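Local coordinates for cytolethal distending toxin protein B (Haemophilus ducreyi, PDB 1SR4), which probably acts as the DNase I-like nuclease subunit of a bacterial genotoxin, damaging the DNA of host cells, at residues V169-P182 with N213-L225. Residues are numbered along the deposited sequence; the frame is centred on the assembly and turned at random.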
loop_
_atom_site.group_PDB
_atom_site.type_symbol
_atom_site.label_atom_id
_atom_site.label_comp_id
_atom_site.label_asym_id
_atom_site.label_seq_id
_atom_site.Cartn_x
_atom_site.Cartn_y
_atom_site.Cartn_z
ATOM N N VAL B 169 7.856 4.439 32.575
ATOM C CA VAL B 169 6.527 3.905 32.331
ATOM C C VAL B 169 6.199 3.937 30.829
ATOM O O VAL B 169 5.084 3.622 30.426
ATOM C CB VAL B 169 5.448 4.703 33.089
ATOM C CG1 VAL B 169 5.689 4.599 34.597
ATOM C CG2 VAL B 169 5.445 6.156 32.628
ATOM N N TYR B 170 7.173 4.308 30.004
ATOM C CA TYR B 170 6.927 4.385 28.565
ATOM C C TYR B 170 6.991 3.041 27.858
ATOM O O TYR B 170 7.857 2.211 28.145
ATOM C CB TYR B 170 7.943 5.302 27.880
ATOM C CG TYR B 170 7.826 6.786 28.154
ATOM C CD1 TYR B 170 6.786 7.316 28.921
ATOM C CD2 TYR B 170 8.764 7.665 27.628
ATOM C CE1 TYR B 170 6.694 8.698 29.150
ATOM C CE2 TYR B 170 8.686 9.026 27.848
ATOM C CZ TYR B 170 7.656 9.539 28.602
ATOM O OH TYR B 170 7.582 10.895 28.768
ATOM N N SER B 171 6.059 2.828 26.940
ATOM C CA SER B 171 6.070 1.634 26.119
ATOM C C SER B 171 6.699 2.144 24.818
ATOM O O SER B 171 6.470 3.290 24.435
ATOM C CB SER B 171 4.644 1.147 25.848
ATOM O OG SER B 171 4.111 0.457 26.964
ATOM N N TRP B 172 7.506 1.324 24.155
ATOM C CA TRP B 172 8.122 1.738 22.899
ATOM C C TRP B 172 8.089 0.602 21.878
ATOM O O TRP B 172 8.119 -0.571 22.242
ATOM C CB TRP B 172 9.563 2.233 23.094
ATOM C CG TRP B 172 10.483 1.351 23.899
ATOM C CD1 TRP B 172 10.729 1.435 25.238
ATOM C CD2 TRP B 172 11.333 0.309 23.401
ATOM N NE1 TRP B 172 11.686 0.520 25.603
ATOM C CE2 TRP B 172 12.074 -0.185 24.495
ATOM C CE3 TRP B 172 11.540 -0.257 22.134
ATOM C CZ2 TRP B 172 13.011 -1.213 24.367
ATOM C CZ3 TRP B 172 12.477 -1.287 22.005
ATOM C CH2 TRP B 172 13.198 -1.750 23.118
ATOM N N MET B 173 8.022 0.982 20.604
ATOM C CA MET B 173 7.932 0.056 19.480
ATOM C C MET B 173 8.902 0.511 18.379
ATOM O O MET B 173 8.834 1.649 17.930
ATOM C CB MET B 173 6.507 0.120 18.950
ATOM C CG MET B 173 5.979 -1.126 18.351
ATOM S SD MET B 173 4.273 -0.839 17.835
ATOM C CE MET B 173 4.153 -2.066 16.639
ATOM N N VAL B 174 9.783 -0.384 17.944
ATOM C CA VAL B 174 10.768 -0.087 16.908
ATOM C C VAL B 174 10.295 -0.843 15.664
ATOM O O VAL B 174 10.267 -2.069 15.655
ATOM C CB VAL B 174 12.163 -0.571 17.350
ATOM C CG1 VAL B 174 13.191 -0.254 16.281
ATOM C CG2 VAL B 174 12.529 0.096 18.669
ATOM N N VAL B 175 9.921 -0.101 14.625
ATOM C CA VAL B 175 9.360 -0.683 13.402
ATOM C C VAL B 175 10.091 -0.287 12.126
ATOM O O VAL B 175 10.361 0.886 11.894
ATOM C CB VAL B 175 7.894 -0.236 13.239
ATOM C CG1 VAL B 175 7.227 -0.993 12.098
ATOM C CG2 VAL B 175 7.151 -0.435 14.567
ATOM N N GLY B 176 10.377 -1.259 11.272
ATOM C CA GLY B 176 11.050 -0.904 10.046
ATOM C C GLY B 176 11.702 -2.052 9.322
ATOM O O GLY B 176 11.327 -3.207 9.490
ATOM N N ASP B 177 12.689 -1.705 8.510
ATOM C CA ASP B 177 13.430 -2.660 7.695
ATOM C C ASP B 177 14.678 -3.071 8.470
ATOM O O ASP B 177 15.676 -2.323 8.502
ATOM C CB ASP B 177 13.791 -1.971 6.382
ATOM C CG ASP B 177 14.506 -2.880 5.395
ATOM O OD1 ASP B 177 14.995 -3.972 5.780
ATOM O OD2 ASP B 177 14.578 -2.467 4.213
ATOM N N PHE B 178 14.612 -4.245 9.104
ATOM C CA PHE B 178 15.726 -4.767 9.891
ATOM C C PHE B 178 16.775 -5.471 9.051
ATOM O O PHE B 178 17.880 -5.735 9.519
ATOM C CB PHE B 178 15.206 -5.711 10.979
ATOM C CG PHE B 178 14.573 -4.991 12.133
ATOM C CD1 PHE B 178 15.343 -4.584 13.214
ATOM C CD2 PHE B 178 13.212 -4.694 12.127
ATOM C CE1 PHE B 178 14.775 -3.895 14.284
ATOM C CE2 PHE B 178 12.634 -4.003 13.191
ATOM C CZ PHE B 178 13.422 -3.605 14.274
ATOM N N ASN B 179 16.426 -5.782 7.811
ATOM C CA ASN B 179 17.361 -6.425 6.910
ATOM C C ASN B 179 17.956 -7.737 7.408
ATOM O O ASN B 179 19.097 -8.052 7.101
ATOM C CB ASN B 179 18.487 -5.445 6.528
ATOM C CG ASN B 179 18.194 -4.713 5.224
ATOM O OD1 ASN B 179 17.755 -5.334 4.265
ATOM N ND2 ASN B 179 18.442 -3.401 5.179
ATOM N N ARG B 180 17.181 -8.500 8.169
ATOM C CA ARG B 180 17.620 -9.811 8.664
ATOM C C ARG B 180 16.366 -10.515 9.148
ATOM O O ARG B 180 15.379 -9.863 9.486
ATOM C CB ARG B 180 18.632 -9.670 9.811
ATOM C CG ARG B 180 18.092 -8.918 11.029
ATOM C CD ARG B 180 19.221 -8.380 11.894
ATOM N NE ARG B 180 19.957 -9.442 12.572
ATOM C CZ ARG B 180 20.944 -9.211 13.433
ATOM N NH1 ARG B 180 21.307 -7.963 13.708
ATOM N NH2 ARG B 180 21.558 -10.219 14.031
ATOM N N ALA B 181 16.390 -11.841 9.170
ATOM C CA ALA B 181 15.234 -12.606 9.597
ATOM C C ALA B 181 14.902 -12.356 11.061
ATOM O O ALA B 181 15.781 -12.079 11.877
ATOM C CB ALA B 181 15.489 -14.090 9.360
ATOM N N PRO B 182 13.619 -12.435 11.415
ATOM C CA PRO B 182 13.236 -12.207 12.813
ATOM C C PRO B 182 13.972 -13.152 13.781
ATOM O O PRO B 182 14.409 -12.736 14.856
ATOM C CB PRO B 182 11.730 -12.451 12.801
ATOM C CG PRO B 182 11.328 -12.023 11.422
ATOM C CD PRO B 182 12.439 -12.545 10.541
ATOM N N ASN B 213 12.286 -12.980 1.384
ATOM C CA ASN B 213 12.693 -12.777 2.785
ATOM C C ASN B 213 11.733 -11.970 3.661
ATOM O O ASN B 213 10.932 -11.176 3.166
ATOM C CB ASN B 213 14.070 -12.102 2.840
ATOM C CG ASN B 213 15.188 -13.014 2.350
ATOM O OD1 ASN B 213 15.301 -14.149 2.793
ATOM N ND2 ASN B 213 16.023 -12.512 1.449
ATOM N N ILE B 214 11.819 -12.190 4.972
ATOM C CA ILE B 214 11.012 -11.450 5.939
ATOM C C ILE B 214 12.009 -10.437 6.533
ATOM O O ILE B 214 12.848 -10.787 7.373
ATOM C CB ILE B 214 10.445 -12.385 7.045
ATOM C CG1 ILE B 214 9.544 -13.458 6.413
ATOM C CG2 ILE B 214 9.614 -11.567 8.040
ATOM C CD1 ILE B 214 9.222 -14.629 7.329
ATOM N N LEU B 215 11.911 -9.183 6.086
ATOM C CA LEU B 215 12.838 -8.127 6.507
ATOM C C LEU B 215 12.201 -6.964 7.273
ATOM O O LEU B 215 12.901 -6.201 7.941
ATOM C CB LEU B 215 13.526 -7.553 5.266
ATOM C CG LEU B 215 14.178 -8.537 4.278
ATOM C CD1 LEU B 215 14.568 -7.792 2.997
ATOM C CD2 LEU B 215 15.409 -9.212 4.931
ATOM N N ASP B 216 10.881 -6.842 7.176
ATOM C CA ASP B 216 10.148 -5.740 7.785
ATOM C C ASP B 216 9.231 -6.204 8.898
ATOM O O ASP B 216 8.296 -6.974 8.672
ATOM C CB ASP B 216 9.334 -5.048 6.698
ATOM C CG ASP B 216 10.197 -4.623 5.520
ATOM O OD1 ASP B 216 10.898 -3.587 5.646
ATOM O OD2 ASP B 216 10.188 -5.334 4.481
ATOM N N TYR B 217 9.502 -5.728 10.109
ATOM C CA TYR B 217 8.691 -6.119 11.241
ATOM C C TYR B 217 8.932 -5.172 12.403
ATOM O O TYR B 217 9.397 -4.046 12.212
ATOM C CB TYR B 217 8.980 -7.583 11.633
ATOM C CG TYR B 217 10.452 -7.946 11.722
ATOM C CD1 TYR B 217 11.143 -7.869 12.932
ATOM C CD2 TYR B 217 11.152 -8.385 10.592
ATOM C CE1 TYR B 217 12.506 -8.225 13.019
ATOM C CE2 TYR B 217 12.506 -8.740 10.663
ATOM C CZ TYR B 217 13.176 -8.654 11.876
ATOM O OH TYR B 217 14.517 -8.966 11.941
ATOM N N ALA B 218 8.596 -5.612 13.602
ATOM C CA ALA B 218 8.769 -4.754 14.761
ATOM C C ALA B 218 9.317 -5.471 15.988
ATOM O O ALA B 218 9.303 -6.702 16.074
ATOM C CB ALA B 218 7.423 -4.102 15.110
ATOM N N ILE B 219 9.828 -4.681 16.925
ATOM C CA ILE B 219 10.283 -5.200 18.199
ATOM C C ILE B 219 9.736 -4.196 19.208
ATOM O O ILE B 219 9.831 -2.974 19.008
ATOM C CB ILE B 219 11.826 -5.322 18.312
ATOM C CG1 ILE B 219 12.168 -5.905 19.690
ATOM C CG2 ILE B 219 12.500 -3.972 18.115
ATOM C CD1 ILE B 219 13.567 -6.515 19.790
ATOM N N LEU B 220 9.135 -4.683 20.282
ATOM C CA LEU B 220 8.570 -3.733 21.233
ATOM C C LEU B 220 8.771 -4.052 22.697
ATOM O O LEU B 220 9.119 -5.167 23.060
ATOM C CB LEU B 220 7.076 -3.573 20.967
ATOM C CG LEU B 220 6.177 -4.795 21.128
ATOM C CD1 LEU B 220 5.782 -4.970 22.594
ATOM C CD2 LEU B 220 4.915 -4.590 20.290
ATOM N N HIS B 221 8.573 -3.037 23.525
ATOM C CA HIS B 221 8.661 -3.195 24.966
ATOM C C HIS B 221 7.335 -2.657 25.493
ATOM O O HIS B 221 7.016 -1.481 25.300
ATOM C CB HIS B 221 9.810 -2.378 25.569
ATOM C CG HIS B 221 9.727 -2.263 27.062
ATOM N ND1 HIS B 221 9.808 -3.359 27.896
ATOM C CD2 HIS B 221 9.474 -1.201 27.863
ATOM C CE1 HIS B 221 9.605 -2.978 29.144
ATOM N NE2 HIS B 221 9.400 -1.674 29.152
ATOM N N ASP B 222 6.541 -3.521 26.116
ATOM C CA ASP B 222 5.269 -3.084 26.676
ATOM C C ASP B 222 5.472 -2.886 28.173
ATOM O O ASP B 222 5.629 -3.855 28.908
ATOM C CB ASP B 222 4.185 -4.134 26.458
ATOM C CG ASP B 222 2.838 -3.693 27.004
ATOM O OD1 ASP B 222 2.794 -2.798 27.875
ATOM O OD2 ASP B 222 1.816 -4.250 26.570
ATOM N N ALA B 223 5.470 -1.637 28.617
ATOM C CA ALA B 223 5.676 -1.332 30.030
ATOM C C ALA B 223 4.671 -2.017 30.959
ATOM O O ALA B 223 4.919 -2.127 32.160
ATOM C CB ALA B 223 5.629 0.176 30.246
ATOM N N HIS B 224 3.537 -2.457 30.410
ATOM C CA HIS B 224 2.507 -3.127 31.206
ATOM C C HIS B 224 2.858 -4.572 31.488
ATOM O O HIS B 224 2.194 -5.230 32.278
ATOM C CB HIS B 224 1.153 -3.134 30.492
ATOM C CG HIS B 224 0.565 -1.781 30.282
ATOM N ND1 HIS B 224 0.913 -0.974 29.220
ATOM C CD2 HIS B 224 -0.363 -1.097 30.987
ATOM C CE1 HIS B 224 0.219 0.148 29.279
ATOM N NE2 HIS B 224 -0.561 0.098 30.342
ATOM N N LEU B 225 3.885 -5.085 30.830
ATOM C CA LEU B 225 4.241 -6.477 31.036
ATOM C C LEU B 225 5.598 -6.621 31.711
ATOM O O LEU B 225 6.519 -5.854 31.450
ATOM C CB LEU B 225 4.206 -7.224 29.696
ATOM C CG LEU B 225 2.862 -7.242 28.936
ATOM C CD1 LEU B 225 3.035 -7.978 27.605
ATOM C CD2 LEU B 225 1.779 -7.931 29.776
HETATM O O HOH W 1 1.645 -0.549 25.949
#
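With CG set between its backbone N and carbonyl carbon (chi1 47°), Tyr217 lays its ring against the 178-182 loop and the start of helix 182-189, Phe178 CD2 over one face and Pro182 CG over the other. The Phe178 ring stacks offset on the Tyr217 ring, planes at 16°. Pro182 CG makes a CH-pi contact 3.8 Å from the Tyr217 ring centroid. The phenol reaches on to the loop, Tyr217 OH donating to Arg180 O at 2.8 Å from above the carbonyl plane. Farther along, Trp172 and His221 form a hydrogen-bonded antiparallel pair, and His221 CB sits over the indole, 3.3 Å from Trp172 CE2. Strands 171-175 and 216-221 are neighbouring inner strands of a six-stranded sheet, joined by backbone bonds such as Val174 N to Ile219 O (2.8 Å). Beyond the corner at Gly176, Asp177 OD2 and Asp216 OD1 approach to 4.1 Å, their carboxylate planes 61° apart. Gly176-Asn179 form the GDFN motif of the DNase I-like family, so this end of the sheet probably corresponds to the nuclease active site. Bonds from Asn11 to Asp177, and from Thr208 and His252 to Asp216, hold the two carboxylates in place, while the tyrosine, packed on both faces and bonded at its hydroxyl, probably steadies the loop.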